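Local coordinates for putative outer membrane protein (LpxR) (Salmonella typhimurium, PDB 3FID) that removes acyl chains from lipid A, as a lipopolysaccharide-modifying beta-barrel enzyme of the outer membrane, at residues S2-V7 and R205-T210; P70-G75 and T241-V246; R77-F82 and Y130-D135. All blocks are in the same frame, centred on the assembly; numbering follows the deposited sequence.

Contact 1 of 3, residues S2-V7 and R205-T210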
ATOM      1  N   SER A   2      18.277  -3.277  -2.864  1.00 21.93           N
ATOM      2  CA  SER A   2      17.489  -3.850  -1.781  1.00 20.97           C
ATOM      3  C   SER A   2      16.545  -4.922  -2.317  1.00 20.23           C
ATOM      4  O   SER A   2      16.052  -4.832  -3.454  1.00 20.75           O
ATOM      5  CB  SER A   2      16.793  -2.764  -0.912  1.00 20.97           C
ATOM      6  OG  SER A   2      15.755  -2.022  -1.575  1.00 21.26           O
ATOM      7  N   LEU A   3      16.375  -5.964  -1.511  1.00 19.02           N
ATOM      8  CA  LEU A   3      15.440  -7.055  -1.740  1.00 17.77           C
ATOM      9  C   LEU A   3      14.495  -7.028  -0.516  1.00 16.12           C
ATOM     10  O   LEU A   3      14.960  -7.033   0.629  1.00 15.56           O
ATOM     11  CB  LEU A   3      16.237  -8.366  -1.799  1.00 18.28           C
ATOM     12  CG  LEU A   3      15.701  -9.764  -2.134  1.00 20.16           C
ATOM     13  CD1 LEU A   3      14.643 -10.202  -1.141  1.00 26.34           C
ATOM     14  CD2 LEU A   3      15.178  -9.841  -3.545  1.00 21.11           C
ATOM     15  N   ALA A   4      13.189  -6.954  -0.761  1.00 14.59           N
ATOM     16  CA  ALA A   4      12.250  -6.744   0.339  1.00 13.92           C
ATOM     17  C   ALA A   4      11.074  -7.687   0.308  1.00 13.39           C
ATOM     18  O   ALA A   4      10.600  -8.050  -0.770  1.00 12.85           O
ATOM     19  CB  ALA A   4      11.746  -5.286   0.341  1.00 14.05           C
ATOM     20  N   ILE A   5      10.606  -8.048   1.498  1.00 13.16           N
ATOM     21  CA  ILE A   5       9.356  -8.796   1.684  1.00 14.53           C
ATOM     22  C   ILE A   5       8.461  -7.894   2.525  1.00 13.54           C
ATOM     23  O   ILE A   5       8.897  -7.394   3.559  1.00 14.53           O
ATOM     24  CB  ILE A   5       9.596 -10.071   2.536  1.00 16.39           C
ATOM     25  CG1 ILE A   5      10.846 -10.811   2.032  1.00 20.59           C
ATOM     26  CG2 ILE A   5       8.310 -10.967   2.582  1.00 17.12           C
ATOM     27  CD1 ILE A   5      10.574 -12.037   1.170  1.00 25.74           C
ATOM     28  N   SER A   6       7.209  -7.715   2.123  1.00 12.79           N
ATOM     29  CA  SER A   6       6.315  -6.901   2.945  1.00 12.36           C
ATOM     30  C   SER A   6       4.972  -7.609   3.136  1.00 11.73           C
ATOM     31  O   SER A   6       4.408  -8.147   2.179  1.00 11.29           O
ATOM     32  CB  SER A   6       6.129  -5.507   2.350  1.00 11.80           C
ATOM     33  OG  SER A   6       5.229  -4.713   3.160  1.00 13.72           O
ATOM     34  N   VAL A   7       4.503  -7.618   4.373  1.00 12.03           N
ATOM     35  CA  VAL A   7       3.218  -8.235   4.743  1.00 12.30           C
ATOM     36  C   VAL A   7       2.304  -7.109   5.290  1.00 12.77           C
ATOM     37  O   VAL A   7       2.701  -6.377   6.212  1.00 13.04           O
ATOM     38  CB  VAL A   7       3.447  -9.372   5.780  1.00 12.56           C
ATOM     39  CG1 VAL A   7       2.125  -9.957   6.333  1.00 14.43           C
ATOM     40  CG2 VAL A   7       4.316 -10.509   5.166  1.00 13.02           C
ATOM     41  N   ARG A 205       6.570  -0.192   0.026  1.00 13.77           N
ATOM     42  CA  ARG A 205       6.325  -1.570   0.512  1.00 13.90           C
ATOM     43  C   ARG A 205       7.628  -2.329   0.789  1.00 14.10           C
ATOM     44  O   ARG A 205       7.807  -3.475   0.361  1.00 14.17           O
ATOM     45  CB  ARG A 205       5.433  -2.348  -0.482  1.00 14.09           C
ATOM     46  CG  ARG A 205       4.090  -1.631  -0.749  1.00 13.49           C
ATOM     47  CD  ARG A 205       3.167  -2.427  -1.662  1.00 13.31           C
ATOM     48  NE  ARG A 205       2.618  -3.639  -1.034  1.00 13.98           N
ATOM     49  CZ  ARG A 205       1.603  -4.341  -1.551  1.00 13.74           C
ATOM     50  NH1 ARG A 205       1.043  -3.939  -2.686  1.00 12.31           N
ATOM     51  NH2 ARG A 205       1.118  -5.424  -0.926  1.00 13.95           N
ATOM     52  N   GLY A 206       8.537  -1.689   1.513  1.00 14.53           N
ATOM     53  CA  GLY A 206       9.791  -2.348   1.876  1.00 14.51           C
ATOM     54  C   GLY A 206      11.014  -1.973   1.049  1.00 14.89           C
ATOM     55  O   GLY A 206      12.129  -2.091   1.531  1.00 13.93           O
ATOM     56  N   LEU A 207      10.825  -1.540  -0.190  1.00 14.48           N
ATOM     57  CA  LEU A 207      11.974  -1.155  -0.984  1.00 14.70           C
ATOM     58  C   LEU A 207      12.623   0.097  -0.401  1.00 15.43           C
ATOM     59  O   LEU A 207      11.940   0.991   0.097  1.00 15.12           O
ATOM     60  CB  LEU A 207      11.605  -0.969  -2.444  1.00 14.83           C
ATOM     61  CG  LEU A 207      11.069  -2.246  -3.099  1.00 16.03           C
ATOM     62  CD1 LEU A 207      10.400  -1.898  -4.416  1.00 16.56           C
ATOM     63  CD2 LEU A 207      12.200  -3.305  -3.253  1.00 16.13           C
ATOM     64  N   ILE A 208      13.948   0.127  -0.449  1.00 15.80           N
ATOM     65  CA  ILE A 208      14.734   1.224   0.147  1.00 16.87           C
ATOM     66  C   ILE A 208      15.701   1.777  -0.899  1.00 17.19           C
ATOM     67  O   ILE A 208      16.380   1.013  -1.577  1.00 17.54           O
ATOM     68  CB  ILE A 208      15.513   0.728   1.414  1.00 17.16           C
ATOM     69  CG1 ILE A 208      14.514   0.431   2.558  1.00 16.98           C
ATOM     70  CG2 ILE A 208      16.589   1.761   1.865  1.00 18.00           C
ATOM     71  CD1 ILE A 208      15.128  -0.320   3.777  1.00 17.84           C
ATOM     72  N   HIS A 209      15.763   3.100  -1.021  1.00 17.68           N
ATOM     73  CA  HIS A 209      16.804   3.749  -1.826  1.00 18.99           C
ATOM     74  C   HIS A 209      17.692   4.462  -0.825  1.00 20.02           C
ATOM     75  O   HIS A 209      17.262   5.424  -0.196  1.00 20.47           O
ATOM     76  CB  HIS A 209      16.184   4.764  -2.791  1.00 18.58           C
ATOM     77  CG  HIS A 209      17.174   5.408  -3.717  1.00 17.63           C
ATOM     78  ND1 HIS A 209      16.904   6.574  -4.396  1.00 16.88           N
ATOM     79  CD2 HIS A 209      18.437   5.056  -4.062  1.00 17.01           C
ATOM     80  CE1 HIS A 209      17.948   6.906  -5.138  1.00 17.84           C
ATOM     81  NE2 HIS A 209      18.901   6.013  -4.938  1.00 17.07           N
ATOM     82  N   THR A 210      18.904   3.969  -0.626  1.00 22.41           N
ATOM     83  CA  THR A 210      19.781   4.584   0.366  1.00 24.62           C
ATOM     84  C   THR A 210      21.224   4.627  -0.074  1.00 27.03           C
ATOM     85  O   THR A 210      21.676   3.766  -0.821  1.00 27.06           O
ATOM     86  CB  THR A 210      19.700   3.881   1.743  1.00 23.79           C
ATOM     87  OG1 THR A 210      20.419   4.666   2.711  1.00 24.97           O
ATOM     88  CG2 THR A 210      20.286   2.460   1.695  1.00 22.84           C
TER
HETATM   89  O   HOH W   1       2.986  -3.900   1.793  1.00 17.80           O
HETATM   90  O   HOH W   2       2.284  -6.363   1.632  1.00 18.32           O

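Contact 2 of 3, residues P70-G75 and T241-V246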
ATOM      1  N   PRO A  70     -23.494 -15.260   2.742  1.00 22.34           N
ATOM      2  CA  PRO A  70     -23.237 -16.151   1.610  1.00 22.21           C
ATOM      3  C   PRO A  70     -22.832 -15.417   0.344  1.00 21.74           C
ATOM      4  O   PRO A  70     -22.128 -15.993  -0.486  1.00 22.03           O
ATOM      5  CB  PRO A  70     -24.593 -16.858   1.370  1.00 23.19           C
ATOM      6  CG  PRO A  70     -25.453 -16.518   2.494  1.00 23.35           C
ATOM      7  CD  PRO A  70     -24.913 -15.284   3.164  1.00 23.15           C
ATOM      8  N   GLU A  71     -23.306 -14.177   0.180  1.00 20.52           N
ATOM      9  CA  GLU A  71     -22.989 -13.377  -1.019  1.00 20.19           C
ATOM     10  C   GLU A  71     -22.592 -11.955  -0.637  1.00 18.61           C
ATOM     11  O   GLU A  71     -22.668 -11.571   0.537  1.00 17.48           O
ATOM     12  CB  GLU A  71     -24.185 -13.342  -1.976  1.00 21.33           C
ATOM     13  CG  GLU A  71     -24.590 -14.713  -2.458  1.00 26.09           C
ATOM     14  CD  GLU A  71     -25.911 -14.716  -3.167  1.00 32.68           C
ATOM     15  OE1 GLU A  71     -25.958 -15.254  -4.302  1.00 36.37           O
ATOM     16  OE2 GLU A  71     -26.891 -14.174  -2.593  1.00 36.27           O
ATOM     17  N   ALA A  72     -22.165 -11.184  -1.633  1.00 17.72           N
ATOM     18  CA  ALA A  72     -21.862  -9.772  -1.418  1.00 17.56           C
ATOM     19  C   ALA A  72     -23.101  -9.076  -0.868  1.00 17.85           C
ATOM     20  O   ALA A  72     -24.226  -9.533  -1.096  1.00 18.10           O
ATOM     21  CB  ALA A  72     -21.397  -9.115  -2.705  1.00 16.23           C
ATOM     22  N   VAL A  73     -22.879  -7.991  -0.131  1.00 17.87           N
ATOM     23  CA  VAL A  73     -23.949  -7.210   0.501  1.00 17.93           C
ATOM     24  C   VAL A  73     -23.966  -5.830  -0.178  1.00 17.89           C
ATOM     25  O   VAL A  73     -22.947  -5.124  -0.220  1.00 17.04           O
ATOM     26  CB  VAL A  73     -23.697  -7.057   2.041  1.00 17.70           C
ATOM     27  CG1 VAL A  73     -24.651  -6.065   2.671  1.00 18.26           C
ATOM     28  CG2 VAL A  73     -23.835  -8.400   2.751  1.00 18.65           C
ATOM     29  N   LYS A  74     -25.114  -5.434  -0.713  1.00 17.86           N
ATOM     30  CA  LYS A  74     -25.241  -4.084  -1.264  1.00 17.35           C
ATOM     31  C   LYS A  74     -24.903  -3.095  -0.161  1.00 17.22           C
ATOM     32  O   LYS A  74     -25.363  -3.251   0.964  1.00 16.63           O
ATOM     33  CB  LYS A  74     -26.662  -3.824  -1.757  1.00 18.75           C
ATOM     34  CG  LYS A  74     -26.791  -2.575  -2.627  1.00 19.50           C
ATOM     35  CD  LYS A  74     -26.222  -2.837  -4.020  1.00 24.53           C
ATOM     36  CE  LYS A  74     -26.382  -1.608  -4.969  1.00 23.39           C
ATOM     37  NZ  LYS A  74     -26.270  -1.961  -6.450  1.00 25.16           N
ATOM     38  N   GLY A  75     -24.086  -2.087  -0.464  1.00 16.09           N
ATOM     39  CA  GLY A  75     -23.642  -1.169   0.604  1.00 15.81           C
ATOM     40  C   GLY A  75     -22.279  -1.459   1.221  1.00 15.10           C
ATOM     41  O   GLY A  75     -21.761  -0.649   1.997  1.00 15.07           O
ATOM     42  N   THR A 241     -24.236 -12.419  -7.803  1.00 21.10           N
ATOM     43  CA  THR A 241     -25.315 -11.417  -7.699  1.00 20.87           C
ATOM     44  C   THR A 241     -25.267 -10.395  -8.821  1.00 21.70           C
ATOM     45  O   THR A 241     -26.217  -9.623  -9.001  1.00 21.96           O
ATOM     46  CB  THR A 241     -25.345 -10.698  -6.330  1.00 21.55           C
ATOM     47  OG1 THR A 241     -24.031 -10.210  -5.994  1.00 20.36           O
ATOM     48  CG2 THR A 241     -25.810 -11.644  -5.240  1.00 21.81           C
ATOM     49  N   LYS A 242     -24.160 -10.352  -9.560  1.00 21.61           N
ATOM     50  CA  LYS A 242     -24.015  -9.449 -10.719  1.00 22.11           C
ATOM     51  C   LYS A 242     -24.317  -7.974 -10.434  1.00 22.46           C
ATOM     52  O   LYS A 242     -24.962  -7.293 -11.236  1.00 21.09           O
ATOM     53  CB  LYS A 242     -24.863  -9.936 -11.908  1.00 23.06           C
ATOM     54  CG  LYS A 242     -24.419 -11.277 -12.443  1.00 24.96           C
ATOM     55  CD  LYS A 242     -25.279 -11.723 -13.612  1.00 29.43           C
ATOM     56  CE  LYS A 242     -24.775 -13.050 -14.145  1.00 32.55           C
ATOM     57  NZ  LYS A 242     -24.724 -14.063 -13.047  1.00 34.50           N
ATOM     58  N   MET A 243     -23.836  -7.473  -9.301  1.00 21.92           N
ATOM     59  CA  MET A 243     -24.085  -6.072  -8.970  1.00 22.84           C
ATOM     60  C   MET A 243     -22.786  -5.346  -8.693  1.00 21.28           C
ATOM     61  O   MET A 243     -21.768  -5.979  -8.415  1.00 19.18           O
ATOM     62  CB  MET A 243     -25.024  -5.945  -7.773  1.00 23.10           C
ATOM     63  CG  MET A 243     -24.563  -6.622  -6.506  1.00 24.04           C
ATOM     64  SD  MET A 243     -25.659  -6.235  -5.131  1.00 27.40           S
ATOM     65  CE  MET A 243     -25.094  -7.396  -3.892  1.00 23.85           C
ATOM     66  N   GLU A 244     -22.839  -4.022  -8.807  1.00 20.81           N
ATOM     67  CA  GLU A 244     -21.810  -3.153  -8.265  1.00 20.22           C
ATOM     68  C   GLU A 244     -22.350  -2.806  -6.912  1.00 18.98           C
ATOM     69  O   GLU A 244     -23.471  -2.319  -6.814  1.00 19.55           O
ATOM     70  CB  GLU A 244     -21.717  -1.860  -9.037  1.00 20.95           C
ATOM     71  CG  GLU A 244     -21.390  -1.950 -10.472  1.00 25.72           C
ATOM     72  CD  GLU A 244     -21.248  -0.550 -11.067  1.00 31.83           C
ATOM     73  OE1 GLU A 244     -21.931  -0.293 -12.094  1.00 35.44           O
ATOM     74  OE2 GLU A 244     -20.490   0.290 -10.486  1.00 32.82           O
ATOM     75  N   THR A 245     -21.580  -3.039  -5.863  1.00 17.27           N
ATOM     76  CA  THR A 245     -22.151  -3.009  -4.516  1.00 16.38           C
ATOM     77  C   THR A 245     -22.162  -1.642  -3.825  1.00 16.02           C
ATOM     78  O   THR A 245     -22.861  -1.478  -2.845  1.00 16.58           O
ATOM     79  CB  THR A 245     -21.462  -4.023  -3.580  1.00 16.19           C
ATOM     80  OG1 THR A 245     -20.061  -3.704  -3.495  1.00 16.98           O
ATOM     81  CG2 THR A 245     -21.630  -5.448  -4.088  1.00 17.33           C
ATOM     82  N   VAL A 246     -21.392  -0.670  -4.320  1.00 15.47           N
ATOM     83  CA  VAL A 246     -21.182   0.590  -3.592  1.00 15.16           C
ATOM     84  C   VAL A 246     -21.123   1.792  -4.524  1.00 15.00           C
ATOM     85  O   VAL A 246     -20.932   1.625  -5.725  1.00 14.44           O
ATOM     86  CB  VAL A 246     -19.850   0.566  -2.795  1.00 14.14           C
ATOM     87  CG1 VAL A 246     -19.769  -0.643  -1.893  1.00 14.66           C
ATOM     88  CG2 VAL A 246     -18.637   0.587  -3.748  1.00 14.38           C
TER

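Contact 3 of 3, residues R77-F82 and Y130-D135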
ATOM      1  N   ARG A  77     -18.195  -3.375   0.283  1.00 14.07           N
ATOM      2  CA  ARG A  77     -17.401  -3.932  -0.799  1.00 14.29           C
ATOM      3  C   ARG A  77     -17.557  -5.452  -0.847  1.00 13.78           C
ATOM      4  O   ARG A  77     -17.723  -6.120   0.179  1.00 14.07           O
ATOM      5  CB  ARG A  77     -15.914  -3.489  -0.726  1.00 15.72           C
ATOM      6  CG  ARG A  77     -15.152  -3.999   0.443  1.00 17.56           C
ATOM      7  CD  ARG A  77     -13.972  -3.050   0.783  1.00 22.00           C
ATOM      8  NE  ARG A  77     -13.100  -2.829  -0.343  1.00 19.68           N
ATOM      9  CZ  ARG A  77     -12.358  -1.740  -0.541  1.00 18.83           C
ATOM     10  NH1 ARG A  77     -12.409  -0.691   0.286  1.00 21.17           N
ATOM     11  NH2 ARG A  77     -11.613  -1.674  -1.627  1.00 18.05           N
ATOM     12  N   ALA A  78     -17.532  -5.987  -2.062  1.00 12.77           N
ATOM     13  CA  ALA A  78     -17.459  -7.420  -2.277  1.00 12.21           C
ATOM     14  C   ALA A  78     -16.042  -7.906  -1.951  1.00 12.65           C
ATOM     15  O   ALA A  78     -15.100  -7.106  -1.994  1.00 12.37           O
ATOM     16  CB  ALA A  78     -17.744  -7.705  -3.744  1.00 12.49           C
ATOM     17  N   PHE A  79     -15.882  -9.209  -1.694  1.00 11.38           N
ATOM     18  CA  PHE A  79     -14.546  -9.821  -1.716  1.00 11.47           C
ATOM     19  C   PHE A  79     -13.885  -9.577  -3.096  1.00 11.10           C
ATOM     20  O   PHE A  79     -14.532  -9.677  -4.154  1.00 11.50           O
ATOM     21  CB  PHE A  79     -14.606 -11.323  -1.380  1.00 11.12           C
ATOM     22  CG  PHE A  79     -14.718 -11.623   0.105  1.00 11.76           C
ATOM     23  CD1 PHE A  79     -13.594 -11.541   0.943  1.00 11.98           C
ATOM     24  CD2 PHE A  79     -15.934 -11.994   0.663  1.00 11.98           C
ATOM     25  CE1 PHE A  79     -13.700 -11.811   2.326  1.00 12.94           C
ATOM     26  CE2 PHE A  79     -16.072 -12.284   2.045  1.00 13.25           C
ATOM     27  CZ  PHE A  79     -14.970 -12.195   2.884  1.00 12.01           C
ATOM     28  N   SER A  80     -12.600  -9.234  -3.090  1.00 10.78           N
ATOM     29  CA  SER A  80     -11.820  -9.142  -4.330  1.00 10.90           C
ATOM     30  C   SER A  80     -10.321  -9.319  -4.053  1.00 10.46           C
ATOM     31  O   SER A  80      -9.876  -9.252  -2.919  1.00 10.05           O
ATOM     32  CB  SER A  80     -12.066  -7.809  -5.078  1.00 11.28           C
ATOM     33  OG  SER A  80     -11.517  -6.707  -4.355  1.00 12.48           O
ATOM     34  N   ALA A  81      -9.551  -9.560  -5.101  1.00 10.24           N
ATOM     35  CA  ALA A  81      -8.092  -9.513  -4.966  1.00 10.42           C
ATOM     36  C   ALA A  81      -7.442  -8.940  -6.215  1.00 10.90           C
ATOM     37  O   ALA A  81      -7.993  -9.005  -7.320  1.00 11.15           O
ATOM     38  CB  ALA A  81      -7.509 -10.908  -4.615  1.00 10.20           C
ATOM     39  N   PHE A  82      -6.272  -8.357  -6.008  1.00 10.38           N
ATOM     40  CA  PHE A  82      -5.501  -7.708  -7.051  1.00 10.83           C
ATOM     41  C   PHE A  82      -4.126  -8.391  -7.044  1.00 10.23           C
ATOM     42  O   PHE A  82      -3.416  -8.329  -6.058  1.00 10.16           O
ATOM     43  CB  PHE A  82      -5.399  -6.224  -6.679  1.00 11.08           C
ATOM     44  CG  PHE A  82      -4.510  -5.401  -7.591  1.00 12.04           C
ATOM     45  CD1 PHE A  82      -4.418  -5.667  -8.956  1.00 11.89           C
ATOM     46  CD2 PHE A  82      -3.828  -4.305  -7.061  1.00 12.20           C
ATOM     47  CE1 PHE A  82      -3.648  -4.854  -9.790  1.00 12.72           C
ATOM     48  CE2 PHE A  82      -3.033  -3.494  -7.877  1.00 11.39           C
ATOM     49  CZ  PHE A  82      -2.947  -3.776  -9.246  1.00 12.80           C
ATOM     50  N   TYR A 130     -14.786 -17.893   4.402  1.00 20.98           N
ATOM     51  CA  TYR A 130     -15.856 -16.937   4.138  1.00 19.09           C
ATOM     52  C   TYR A 130     -16.492 -17.293   2.803  1.00 17.80           C
ATOM     53  O   TYR A 130     -15.834 -17.213   1.757  1.00 17.52           O
ATOM     54  CB  TYR A 130     -15.318 -15.509   4.103  1.00 18.53           C
ATOM     55  CG  TYR A 130     -14.758 -14.989   5.404  1.00 18.27           C
ATOM     56  CD1 TYR A 130     -13.598 -14.212   5.404  1.00 19.69           C
ATOM     57  CD2 TYR A 130     -15.389 -15.228   6.630  1.00 17.55           C
ATOM     58  CE1 TYR A 130     -13.066 -13.693   6.592  1.00 18.83           C
ATOM     59  CE2 TYR A 130     -14.857 -14.710   7.823  1.00 19.97           C
ATOM     60  CZ  TYR A 130     -13.695 -13.953   7.789  1.00 19.88           C
ATOM     61  OH  TYR A 130     -13.125 -13.438   8.951  1.00 21.63           O
ATOM     62  N   PRO A 131     -17.778 -17.716   2.834  1.00 17.34           N
ATOM     63  CA  PRO A 131     -18.440 -18.209   1.617  1.00 16.46           C
ATOM     64  C   PRO A 131     -18.643 -17.173   0.504  1.00 15.27           C
ATOM     65  O   PRO A 131     -18.744 -17.555  -0.651  1.00 15.54           O
ATOM     66  CB  PRO A 131     -19.789 -18.760   2.138  1.00 16.22           C
ATOM     67  CG  PRO A 131     -20.027 -17.988   3.422  1.00 17.68           C
ATOM     68  CD  PRO A 131     -18.654 -17.811   4.028  1.00 16.77           C
ATOM     69  N   ALA A 132     -18.680 -15.882   0.839  1.00 14.92           N
ATOM     70  CA  ALA A 132     -18.965 -14.836  -0.177  1.00 13.82           C
ATOM     71  C   ALA A 132     -17.855 -14.640  -1.197  1.00 13.53           C
ATOM     72  O   ALA A 132     -17.985 -13.832  -2.110  1.00 12.63           O
ATOM     73  CB  ALA A 132     -19.382 -13.501   0.471  1.00 14.97           C
ATOM     74  N   TRP A 133     -16.758 -15.393  -1.055  1.00 13.02           N
ATOM     75  CA  TRP A 133     -15.769 -15.472  -2.124  1.00 13.24           C
ATOM     76  C   TRP A 133     -16.396 -15.992  -3.432  1.00 13.43           C
ATOM     77  O   TRP A 133     -15.913 -15.688  -4.493  1.00 13.51           O
ATOM     78  CB  TRP A 133     -14.564 -16.329  -1.696  1.00 12.13           C
ATOM     79  CG  TRP A 133     -13.518 -15.549  -0.961  1.00 11.55           C
ATOM     80  CD1 TRP A 133     -13.161 -15.669   0.365  1.00 11.54           C
ATOM     81  CD2 TRP A 133     -12.659 -14.543  -1.521  1.00 11.22           C
ATOM     82  NE1 TRP A 133     -12.140 -14.785   0.661  1.00 11.37           N
ATOM     83  CE2 TRP A 133     -11.811 -14.084  -0.474  1.00 10.89           C
ATOM     84  CE3 TRP A 133     -12.515 -13.999  -2.803  1.00  9.91           C
ATOM     85  CZ2 TRP A 133     -10.829 -13.083  -0.669  1.00 11.79           C
ATOM     86  CZ3 TRP A 133     -11.549 -12.996  -3.003  1.00 12.80           C
ATOM     87  CH2 TRP A 133     -10.725 -12.537  -1.922  1.00 10.00           C
ATOM     88  N   GLN A 134     -17.495 -16.758  -3.344  1.00 15.13           N
ATOM     89  CA  GLN A 134     -18.221 -17.237  -4.534  1.00 16.15           C
ATOM     90  C   GLN A 134     -18.825 -16.068  -5.303  1.00 15.09           C
ATOM     91  O   GLN A 134     -19.064 -16.169  -6.501  1.00 14.40           O
ATOM     92  CB  GLN A 134     -19.328 -18.279  -4.158  1.00 16.51           C
ATOM     93  CG  GLN A 134     -20.453 -17.753  -3.276  1.00 18.62           C
ATOM     94  CD  GLN A 134     -21.441 -18.841  -2.779  1.00 20.61           C
ATOM     95  OE1 GLN A 134     -21.735 -19.818  -3.492  1.00 25.42           O
ATOM     96  NE2 GLN A 134     -21.968 -18.656  -1.565  1.00 26.59           N
ATOM     97  N   ASP A 135     -19.101 -14.975  -4.590  1.00 14.14           N
ATOM     98  CA  ASP A 135     -19.688 -13.778  -5.197  1.00 14.53           C
ATOM     99  C   ASP A 135     -18.658 -12.631  -5.308  1.00 14.67           C
ATOM    100  O   ASP A 135     -19.012 -11.448  -5.274  1.00 14.44           O
ATOM    101  CB  ASP A 135     -20.952 -13.371  -4.394  1.00 14.68           C
ATOM    102  CG  ASP A 135     -21.859 -12.429  -5.160  1.00 14.66           C
ATOM    103  OD1 ASP A 135     -21.855 -12.464  -6.411  1.00 16.45           O
ATOM    104  OD2 ASP A 135     -22.599 -11.673  -4.491  1.00 17.72           O
TER
HETATM  105  O   HOH W   3     -18.165 -11.042  -2.358  1.00 13.07           O

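Contact 1 of 3, residues S2-V7 and R205-T210
Ser2, Ala4 and Ser6, alternate residues on the inward face of strand 2-7, meet the 205-210 loop inside the beta-barrel of this outer membrane protein. Strand residues pointing inward in turn, with Leu3 and Ile5 turned away, illustrate how a barrel wall receives a chain folded into its lumen. The direct polar link lies at the Ser2 end: Ile208 N donates to Ser2 OG over 3.0 Å in a nearly straight bond (167°). Ser2 chi1 of 68° sets OG between its own backbone N and carbonyl carbon, facing the loop. Packing takes over further along. Ala4 CB lies 3.4 Å from Gly206 O and 4.1 Å from Leu207 CD2, while Ser6 CB abuts Arg205 O at 3.3 Å. Gly206, at a positive phi of 101°, brings its backbone close against Ala4. Arg205 NH2 makes a salt bridge with Asp58 of strand 49-60, close to the zinc ligand His84. To strand 2-7 the arginine is linked through water. Ser6 OG also bonds to Asp291. One water accepts from Arg205 NE at 2.9 Å and donates to Ser6 OG at 2.7 Å.

Contact 2 of 3, residues P70-G75 and T241-V246
Lys74 reaches across from 70-75 to the backbone of 241-246, and its side chain can be followed atom by atom as an example of a lysine whose methylenes pack while its amine bonds. CB itself meets no atom of 241-246 closely; CG, anti to the backbone N (chi1 -167°), comes within 4.1 Å of Thr245 O. The bend at chi2 (75°) then puts CD 3.6 Å from Met243 SD, the two side chains crossing obliquely. CE passes the carbonyl of Glu244, and NZ donates a hydrogen bond to Glu244 O at 2.8 Å, nearly along the C=O axis. Neither segment forms a regular helix or strand: they are parts of two irregular loops, one joining strands 49-60 and 80-94, the other leading from helix 232-235 to strand 251-263, and they run roughly the same way at one end of the LpxR beta-barrel. Beside Lys74 a backbone bond ties the loops directly, Gly75 N donating to Thr245 O at 2.7 Å. Met243 extends beyond CG so that CE lies 3.6 Å from Ala72 O and also approaches Ala72 CB. That same CB packs on CG2 of Thr245, a residue whose OG1 is hydrogen-bonded to Asp76 O. At the other end of the pair, the carboxylate carbon CD of Glu71 rests 3.7 Å from Thr241 CG2, a van der Waals contact, while Thr241 OG1 is hydrogen-bonded to Asp135 OD2, an oxygen that also accepts from Ala72 N.

Contact 3 of 3, residues R77-F82 and Y130-D135
Phe79 and Tyr130 both carry CG anti to the carbonyl carbon (chi1 -80° and -65°), a placement that sends each CG off beside its backbone N; the Phe79 ring then packs against Tyr130, Ala132 and Trp133. The three rings form an aromatic cluster where the lead-in to barrel strand 80-94 meets a short 3-10 turn, 131-134, in the loop after helix 114-125; it exemplifies how aromatic side chains can join a barrel wall to a connection packed against it. Phe79 meets the indole with two parts of its side chain. Its CB lies over the face of the Trp133 six-membered ring, 3.7 Å from the centroid, in a CH-pi contact. Its ring meets the five-membered ring obliquely, and CD1 approaches Trp133 CE2 to 3.4 Å. Farther out, Phe79 CZ touches Tyr130 CD1 at 3.5 Å; these two ring planes are near parallel (27°) but slid apart, barely overlapping. Ala132 CB lies 3.8 Å from Phe79 CD2. At the outer end of the indole, CH2 of Trp133 lies 3.5 Å from Ser80 O, while NE1 is bonded to Gln118 of helix 114-125. Tyr130 also meets His122 edge-to-face, extending the aromatic packing to that helix, in the neighbourhood of the zinc site of Asp10 and Thr34. No direct hydrogen bond crosses between the segments, but a water joins their backbones: it accepts from Phe79 N at 3.0 Å and donates to Ala132 O at 2.8 Å.

Overall arrangement
Contacts 2 and 3 are neighbours, with centres about 10 Å apart; contact 1 lies across the centre of the chain, its centre about 36 Å from that of contact 2 and 29 Å from that of contact 3. Contacts 2 and 3 are joined where probable hydrogen bonds run from Asp135 and Gln134 to the loops of contact 2, so 70-75, 130-135 and 241-246 form one assembly at one end of the barrel. Along the chain, contact 3 is nested within the loops closed by both others, while the segments of contacts 1 and 2 alternate. Strands 2-9 and 80-94 tie contacts 1 and 3 to the wall. The three contacts thus show a barrel with packing in its lumen and loops joined at one end.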